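Glutaredoxin (Methanosarcina mazei, PDB 3NZN) probably catalyses thiol-disulfide exchange through a pair of redox-active cysteines, as expected of a glutaredoxin with the thioredoxin fold. Local coordinates at residues E64-V69 against P74-P79; K39-D44 against K95-S100. All coordinates share one frame; numbering follows the deposited sequence.

Contact 1: residues E64-V69 against P74-P79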
ATOM      1  N   GLU A  64      -5.329   9.187   5.182  1.00 12.15           N
ATOM      2  CA  GLU A  64      -5.131  10.584   5.031  1.00 13.07           C
ATOM      3  C   GLU A  64      -3.747  10.900   4.387  1.00 12.26           C
ATOM      4  O   GLU A  64      -3.591  11.790   3.552  1.00 13.15           O
ATOM      5  CB  GLU A  64      -5.252  11.310   6.305  1.00 15.26           C
ATOM      6  CG  GLU A  64      -6.641  11.368   6.849  1.00 20.30           C
ATOM      7  CD  GLU A  64      -6.758  11.708   8.338  1.00 27.52           C
ATOM      8  OE1 GLU A  64      -5.781  11.849   9.045  1.00 34.15           O
ATOM      9  OE2 GLU A  64      -7.883  11.858   8.829  1.00 34.34           O
ATOM     10  N   ALA A  65      -2.714  10.133   4.721  1.00 12.29           N
ATOM     11  CA  ALA A  65      -1.396  10.343   4.128  1.00 11.89           C
ATOM     12  C   ALA A  65      -1.432  10.030   2.662  1.00 10.57           C
ATOM     13  O   ALA A  65      -0.850  10.785   1.850  1.00 11.35           O
ATOM     14  CB  ALA A  65      -0.340   9.548   4.895  1.00 11.80           C
ATOM     15  N   VAL A  66      -2.047   8.899   2.274  1.00 11.12           N
ATOM     16  CA  VAL A  66      -2.117   8.557   0.890  1.00 10.22           C
ATOM     17  C   VAL A  66      -2.895   9.596   0.122  1.00 10.74           C
ATOM     18  O   VAL A  66      -2.535   9.935  -1.000  1.00 11.91           O
ATOM     19  CB  VAL A  66      -2.662   7.127   0.688  1.00 11.77           C
ATOM     20  CG1 VAL A  66      -3.018   6.933  -0.766  1.00 14.31           C
ATOM     21  CG2 VAL A  66      -1.622   6.115   1.262  1.00 13.81           C
ATOM     22  N   GLU A  67      -4.005  10.072   0.676  1.00 12.09           N
ATOM     23  CA  GLU A  67      -4.742  11.099  -0.018  1.00 12.82           C
ATOM     24  C   GLU A  67      -3.915  12.350  -0.197  1.00 12.79           C
ATOM     25  O   GLU A  67      -4.044  13.019  -1.244  1.00 13.50           O
ATOM     26  CB  GLU A  67      -5.999  11.456   0.771  1.00 14.75           C
ATOM     27  CG  GLU A  67      -7.044  10.425   0.814  1.00 18.96           C
ATOM     28  CD  GLU A  67      -8.152  10.627   1.909  1.00 23.80           C
ATOM     29  OE1 GLU A  67      -8.051  11.404   2.912  1.00 27.67           O
ATOM     30  OE2 GLU A  67      -9.139   9.885   1.824  1.00 30.19           O
ATOM     31  N   GLU A  68      -3.115  12.728   0.786  1.00 12.11           N
ATOM     32  CA  GLU A  68      -2.267  13.899   0.622  1.00 12.50           C
ATOM     33  C   GLU A  68      -1.223  13.702  -0.500  1.00 12.18           C
ATOM     34  O   GLU A  68      -1.001  14.601  -1.296  1.00 13.78           O
ATOM     35  CB  GLU A  68      -1.605  14.213   1.934  1.00 13.12           C
ATOM     36  CG  GLU A  68      -0.610  15.362   1.857  1.00 18.66           C
ATOM     37  CD  GLU A  68      -1.221  16.730   1.750  1.00 23.73           C
ATOM     38  OE1 GLU A  68      -2.478  16.877   1.702  1.00 27.44           O
ATOM     39  OE2 GLU A  68      -0.403  17.742   1.750  1.00 29.68           O
ATOM     40  N   VAL A  69      -0.559  12.555  -0.509  1.00 11.13           N
ATOM     41  CA  VAL A  69       0.359  12.253  -1.565  1.00 11.32           C
ATOM     42  C   VAL A  69      -0.352  12.284  -2.909  1.00 11.30           C
ATOM     43  O   VAL A  69       0.093  12.858  -3.854  1.00 12.53           O
ATOM     44  CB  VAL A  69       1.041  10.901  -1.333  1.00 11.74           C
ATOM     45  CG1 VAL A  69       1.867  10.519  -2.515  1.00 12.45           C
ATOM     46  CG2 VAL A  69       1.893  10.967  -0.099  1.00 11.85           C
ATOM     47  N   PRO A  74      -0.295  12.049  -8.362  1.00 13.26           N
ATOM     48  CA  PRO A  74      -1.243  11.009  -8.663  1.00 14.78           C
ATOM     49  C   PRO A  74      -0.726   9.595  -8.779  1.00 15.19           C
ATOM     50  O   PRO A  74      -1.531   8.626  -8.687  1.00 17.03           O
ATOM     51  CB  PRO A  74      -1.908  11.521  -9.947  1.00 16.82           C
ATOM     52  CG  PRO A  74      -1.724  13.032  -9.908  1.00 18.63           C
ATOM     53  CD  PRO A  74      -0.486  13.249  -9.199  1.00 14.02           C
ATOM     54  N   SER A  75       0.552   9.469  -9.021  1.00 14.01           N
ATOM     55  CA  SER A  75       1.201   8.168  -9.071  1.00 13.91           C
ATOM     56  C   SER A  75       1.236   7.475  -7.705  1.00 14.25           C
ATOM     57  O   SER A  75       1.554   6.246  -7.612  1.00 16.95           O
ATOM     58  CB  SER A  75       2.569   8.210  -9.692  1.00 15.35           C
ATOM     59  OG  SER A  75       2.521   8.681 -10.969  1.00 19.18           O
ATOM     60  N   VAL A  76       1.111   8.237  -6.621  1.00 12.11           N
ATOM     61  CA  VAL A  76       1.302   7.711  -5.276  1.00 11.81           C
ATOM     62  C   VAL A  76       2.573   6.922  -5.214  1.00 11.65           C
ATOM     63  O   VAL A  76       2.669   5.726  -4.936  1.00 12.89           O
ATOM     64  CB  VAL A  76       0.064   6.942  -4.780  1.00 12.64           C
ATOM     65  CG1 VAL A  76       0.182   6.666  -3.328  1.00 13.44           C
ATOM     66  CG2 VAL A  76      -1.182   7.761  -5.122  1.00 14.37           C
ATOM     67  N   SER A  77       3.671   7.698  -5.366  1.00 10.63           N
ATOM     68  CA  SER A  77       5.013   7.179  -5.370  1.00 10.68           C
ATOM     69  C   SER A  77       5.871   7.953  -4.358  1.00  8.78           C
ATOM     70  O   SER A  77       5.492   9.024  -3.898  1.00 10.87           O
ATOM     71  CB  SER A  77       5.588   7.159  -6.727  1.00 11.87           C
ATOM     72  OG  SER A  77       5.722   8.480  -7.249  1.00 12.09           O
ATOM     73  N   PHE A  78       7.014   7.375  -4.064  1.00  9.30           N
ATOM     74  CA  PHE A  78       7.802   7.790  -2.895  1.00  9.13           C
ATOM     75  C   PHE A  78       9.283   7.838  -3.252  1.00  9.49           C
ATOM     76  O   PHE A  78       9.802   6.934  -3.904  1.00 10.71           O
ATOM     77  CB  PHE A  78       7.608   6.780  -1.749  1.00  9.23           C
ATOM     78  CG  PHE A  78       6.167   6.696  -1.375  1.00  9.55           C
ATOM     79  CD1 PHE A  78       5.588   7.629  -0.526  1.00 10.54           C
ATOM     80  CD2 PHE A  78       5.281   5.748  -1.946  1.00 10.41           C
ATOM     81  CE1 PHE A  78       4.269   7.612  -0.246  1.00 10.27           C
ATOM     82  CE2 PHE A  78       3.939   5.762  -1.645  1.00 10.57           C
ATOM     83  CZ  PHE A  78       3.443   6.661  -0.848  1.00 10.82           C
ATOM     84  N   PRO A  79      10.023   8.879  -2.801  1.00  8.87           N
ATOM     85  CA  PRO A  79       9.500   9.918  -1.980  1.00  9.19           C
ATOM     86  C   PRO A  79       8.679  10.956  -2.731  1.00  8.66           C
ATOM     87  O   PRO A  79       8.897  11.185  -3.907  1.00  9.43           O
ATOM     88  CB  PRO A  79      10.790  10.618  -1.479  1.00 10.22           C
ATOM     89  CG  PRO A  79      11.814  10.322  -2.542  1.00 11.15           C
ATOM     90  CD  PRO A  79      11.444   8.911  -3.012  1.00  9.30           C
TER
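V66 makes the first approach from helix 59-72 to the chain that follows it, with one methyl: CG1 lies 4.1 Å from CG1 of V76, and the two side chains meet at about a right angle. CG1 of V66 stands anti to the backbone N (chi1 167°), which makes CG1, not CG2, the methyl nearest V76; the same side chain also packs on V54, in the loop that leads into this helix.

One turn later V69 takes a larger share. Its CB is directed at 74-79, and its two methyls divide the work. CG1 rests against the backbone, 4.0 Å from CA of V76 and 4.2 Å from the carbonyl O of S77, with CG1 of V76 at 4.3 Å. CG2 instead meets the ring of F78, 4.1 Å from CE1, in an oblique approach. V69 also touches Y27 of strand 24-28 and T80 of strand 77-83, so it lies between the helix and the sheet.

On the other side V76 has a left-handed backbone conformation (phi 48°), at which the loop turns into the extended S77 and F78. The CB of S77 is directed away from 64-69, and its OG is hydrogen-bonded to ND2 of N73. S77 and F78 also form an antiparallel ladder with a strand of the second subunit, continuing the sheet across that interface.

All five residues in contact are buried, and the side-chain contacts are all between apolar groups. F78, whose side chain also touches C35 of the C32-C35 disulfide, precedes P79 through a cis peptide bond, near the start of strand 77-83. The helix here packs on the cis-proline loop, which in the thioredoxin fold lies beside the CxxC motif, as in glutaredoxins.

Contact 2: residues K39-D44 against K95-S100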
ATOM      1  N   LYS A  39      15.903  12.205   2.790  1.00 10.50           N
ATOM      2  CA  LYS A  39      16.005  12.596   4.154  1.00 10.75           C
ATOM      3  C   LYS A  39      17.415  13.106   4.485  1.00 10.63           C
ATOM      4  O   LYS A  39      17.543  14.092   5.180  1.00 10.69           O
ATOM      5  CB  LYS A  39      15.520  11.472   5.053  1.00 12.40           C
ATOM      6  CG  LYS A  39      15.557  11.693   6.466  1.00 13.07           C
ATOM      7  CD  LYS A  39      14.877  10.584   7.288  1.00 18.50           C
ATOM      8  CE  LYS A  39      15.024  10.820   8.764  1.00 21.88           C
ATOM      9  NZ  LYS A  39      16.418  10.416   9.193  1.00 26.54           N
ATOM     10  N   LYS A  40      18.428  12.377   4.022  1.00 10.58           N
ATOM     11  CA  LYS A  40      19.817  12.793   4.256  1.00 10.71           C
ATOM     12  C   LYS A  40      20.110  14.161   3.620  1.00  9.63           C
ATOM     13  O   LYS A  40      20.829  14.960   4.228  1.00 10.86           O
ATOM     14  CB  LYS A  40      20.737  11.747   3.746  1.00 12.31           C
ATOM     15  CG  LYS A  40      20.946  10.542   4.555  1.00 19.13           C
ATOM     16  CD  LYS A  40      21.716   9.450   3.787  1.00 25.28           C
ATOM     17  CE  LYS A  40      21.839   8.189   4.658  1.00 29.47           C
ATOM     18  NZ  LYS A  40      20.588   7.536   5.179  1.00 34.79           N
ATOM     19  N   LEU A  41      19.601  14.413   2.430  1.00  9.93           N
ATOM     20  CA  LEU A  41      19.784  15.730   1.781  1.00  9.73           C
ATOM     21  C   LEU A  41      19.145  16.770   2.630  1.00  9.82           C
ATOM     22  O   LEU A  41      19.796  17.851   2.891  1.00 10.12           O
ATOM     23  CB  LEU A  41      19.275  15.700   0.357  1.00 10.12           C
ATOM     24  CG  LEU A  41      19.297  17.090  -0.360  1.00 10.22           C
ATOM     25  CD1 LEU A  41      20.686  17.591  -0.545  1.00 11.84           C
ATOM     26  CD2 LEU A  41      18.615  16.931  -1.672  1.00 12.14           C
ATOM     27  N   LEU A  42      17.886  16.623   3.073  1.00  9.25           N
ATOM     28  CA  LEU A  42      17.220  17.599   3.891  1.00  8.86           C
ATOM     29  C   LEU A  42      17.973  17.830   5.190  1.00  9.74           C
ATOM     30  O   LEU A  42      18.117  19.006   5.597  1.00 10.43           O
ATOM     31  CB  LEU A  42      15.772  17.182   4.119  1.00  9.64           C
ATOM     32  CG  LEU A  42      14.909  17.096   2.886  1.00  9.80           C
ATOM     33  CD1 LEU A  42      13.519  16.449   3.130  1.00 11.21           C
ATOM     34  CD2 LEU A  42      14.630  18.452   2.201  1.00 11.13           C
ATOM     35  N   THR A  43      18.503  16.779   5.779  1.00  9.46           N
ATOM     36  CA  THR A  43      19.273  16.904   6.983  1.00 10.59           C
ATOM     37  C   THR A  43      20.564  17.749   6.680  1.00 10.16           C
ATOM     38  O   THR A  43      20.933  18.639   7.419  1.00 10.63           O
ATOM     39  CB  THR A  43      19.649  15.515   7.479  1.00 10.73           C
ATOM     40  OG1 THR A  43      18.443  14.798   7.797  1.00 12.79           O
ATOM     41  CG2 THR A  43      20.525  15.523   8.653  1.00 14.11           C
ATOM     42  N   ASP A  44      21.222  17.421   5.585  1.00  9.85           N
ATOM     43  CA  ASP A  44      22.502  18.059   5.273  1.00 10.05           C
ATOM     44  C   ASP A  44      22.337  19.492   4.864  1.00  9.74           C
ATOM     45  O   ASP A  44      23.325  20.264   4.980  1.00 11.11           O
ATOM     46  CB  ASP A  44      23.169  17.264   4.098  1.00 11.28           C
ATOM     47  CG  ASP A  44      23.713  15.888   4.526  1.00 11.85           C
ATOM     48  OD1 ASP A  44      23.703  15.626   5.771  1.00 13.66           O
ATOM     49  OD2 ASP A  44      24.138  15.143   3.640  1.00 14.80           O
ATOM     50  N   LYS A  95      19.257  18.518  -7.192  1.00 10.37           N
ATOM     51  CA  LYS A  95      19.316  19.917  -7.562  1.00 10.68           C
ATOM     52  C   LYS A  95      17.944  20.624  -7.365  1.00 10.70           C
ATOM     53  O   LYS A  95      17.844  21.719  -6.833  1.00 11.07           O
ATOM     54  CB  LYS A  95      19.819  20.067  -8.975  1.00 12.36           C
ATOM     55  CG  LYS A  95      19.915  21.535  -9.418  1.00 15.36           C
ATOM     56  CD  LYS A  95      20.515  21.661 -10.838  1.00 18.49           C
ATOM     57  CE  LYS A  95      20.654  23.025 -11.352  1.00 23.17           C
ATOM     58  NZ  LYS A  95      21.285  22.864 -12.747  1.00 33.51           N
ATOM     59  N   GLU A  96      16.884  19.950  -7.789  1.00 10.87           N
ATOM     60  CA  GLU A  96      15.580  20.533  -7.663  1.00 10.89           C
ATOM     61  C   GLU A  96      15.182  20.769  -6.233  1.00  9.58           C
ATOM     62  O   GLU A  96      14.576  21.790  -5.900  1.00 10.61           O
ATOM     63  CB  GLU A  96      14.533  19.664  -8.413  1.00 12.09           C
ATOM     64  CG  GLU A  96      13.197  20.318  -8.477  1.00 15.14           C
ATOM     65  CD  GLU A  96      12.156  19.476  -9.220  1.00 18.77           C
ATOM     66  OE1 GLU A  96      12.498  18.461  -9.818  1.00 24.03           O
ATOM     67  OE2 GLU A  96      10.985  19.837  -9.208  1.00 21.59           O
ATOM     68  N   ILE A  97      15.489  19.827  -5.351  1.00  9.70           N
ATOM     69  CA  ILE A  97      15.175  19.971  -3.967  1.00  9.53           C
ATOM     70  C   ILE A  97      15.938  21.150  -3.371  1.00  9.50           C
ATOM     71  O   ILE A  97      15.356  22.016  -2.737  1.00  9.43           O
ATOM     72  CB  ILE A  97      15.468  18.697  -3.169  1.00  9.37           C
ATOM     73  CG1 ILE A  97      14.454  17.594  -3.579  1.00 11.01           C
ATOM     74  CG2 ILE A  97      15.394  18.917  -1.726  1.00 10.80           C
ATOM     75  CD1 ILE A  97      14.884  16.163  -3.122  1.00 12.23           C
ATOM     76  N   ARG A  98      17.290  21.178  -3.563  1.00  8.73           N
ATOM     77  CA  ARG A  98      18.067  22.268  -2.974  1.00  8.74           C
ATOM     78  C   ARG A  98      17.666  23.616  -3.532  1.00  9.03           C
ATOM     79  O   ARG A  98      17.551  24.591  -2.763  1.00  9.17           O
ATOM     80  CB  ARG A  98      19.537  22.003  -3.008  1.00  8.63           C
ATOM     81  CG  ARG A  98      20.220  21.985  -4.369  1.00  9.46           C
ATOM     82  CD  ARG A  98      20.757  23.389  -4.760  1.00  9.88           C
ATOM     83  NE  ARG A  98      21.511  23.259  -5.948  1.00 10.55           N
ATOM     84  CZ  ARG A  98      22.076  24.253  -6.596  1.00 12.92           C
ATOM     85  NH1 ARG A  98      21.849  25.470  -6.245  1.00 13.04           N
ATOM     86  NH2 ARG A  98      22.806  23.983  -7.675  1.00 15.55           N
ATOM     87  N   GLU A  99      17.390  23.711  -4.787  1.00  9.17           N
ATOM     88  CA  GLU A  99      17.014  25.016  -5.357  1.00  9.00           C
ATOM     89  C   GLU A  99      15.675  25.463  -4.826  1.00  9.68           C
ATOM     90  O   GLU A  99      15.436  26.613  -4.477  1.00 10.07           O
ATOM     91  CB  GLU A  99      17.037  24.973  -6.836  1.00 11.05           C
ATOM     92  CG  GLU A  99      18.417  24.872  -7.440  1.00 11.60           C
ATOM     93  CD  GLU A  99      18.558  25.055  -8.886  1.00 17.33           C
ATOM     94  OE1 GLU A  99      17.568  24.993  -9.591  1.00 21.64           O
ATOM     95  OE2 GLU A  99      19.733  25.293  -9.336  1.00 23.00           O
ATOM     96  N   SER A 100      14.699  24.513  -4.749  1.00  9.56           N
ATOM     97  CA  SER A 100      13.396  24.881  -4.289  1.00  9.28           C
ATOM     98  C   SER A 100      13.418  25.361  -2.888  1.00  9.51           C
ATOM     99  O   SER A 100      12.613  26.231  -2.537  1.00 10.12           O
ATOM    100  CB  SER A 100      12.449  23.635  -4.370  1.00 10.03           C
ATOM    101  OG  SER A 100      12.216  23.256  -5.698  1.00 12.08           O
TER
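L41 and I97 meet obliquely, the leucine reaching across from helix 33-45 to the short helix 94-100. One methyl does the touching: CD2 of L41 lies 3.8 Å from CG2 of I97, 3.9 Å from its CB and 4.1 Å from its CD1, and is thus laid along the branch point of the isoleucine. With chi1 at 174° the L41 side chain extends from its helix, CG opposite the backbone N.

L42 comes at I97 at about a right angle, and its CD2 is 4.0 Å from the same CG2, so both leucines touch this methyl, from directions roughly perpendicular to each other. Together the three residues join the first and last helices of the thioredoxin fold, which pack on one face of the central sheet. The sheet supplies the floor: L42 also touches M26 and F49, while I97 touches I89.

Two hydroxyls bond back within their own helices. OG1 of T43 binds the carbonyl O of K39 at 2.9 Å, from the face opposite the backbone N of T43. S100 repeats this with E96, its OG lying 2.8 Å from the carbonyl O. The E96 carboxylate instead forms salt bridges with K93 and K87.

Overall arrangement
Contacts 1 and 2 lie on opposite sides of the centre of the chain, their own centres 19 Å apart and their nearest atoms about 7 Å apart without touching. Along the sequence, 64-69 and 74-79 are nested inside the loop that 39-44 and 95-100 close. The connection between them is helix 33-45: it presents C35 near its start, touched by F78 and P79 from contact 1, and carries L41 and L42 of contact 2 further along. Contact 1 thus borders the C32-C35 disulfide, the presumed redox site, whereas contact 2 packs a later part of the same helix against helix 94-100.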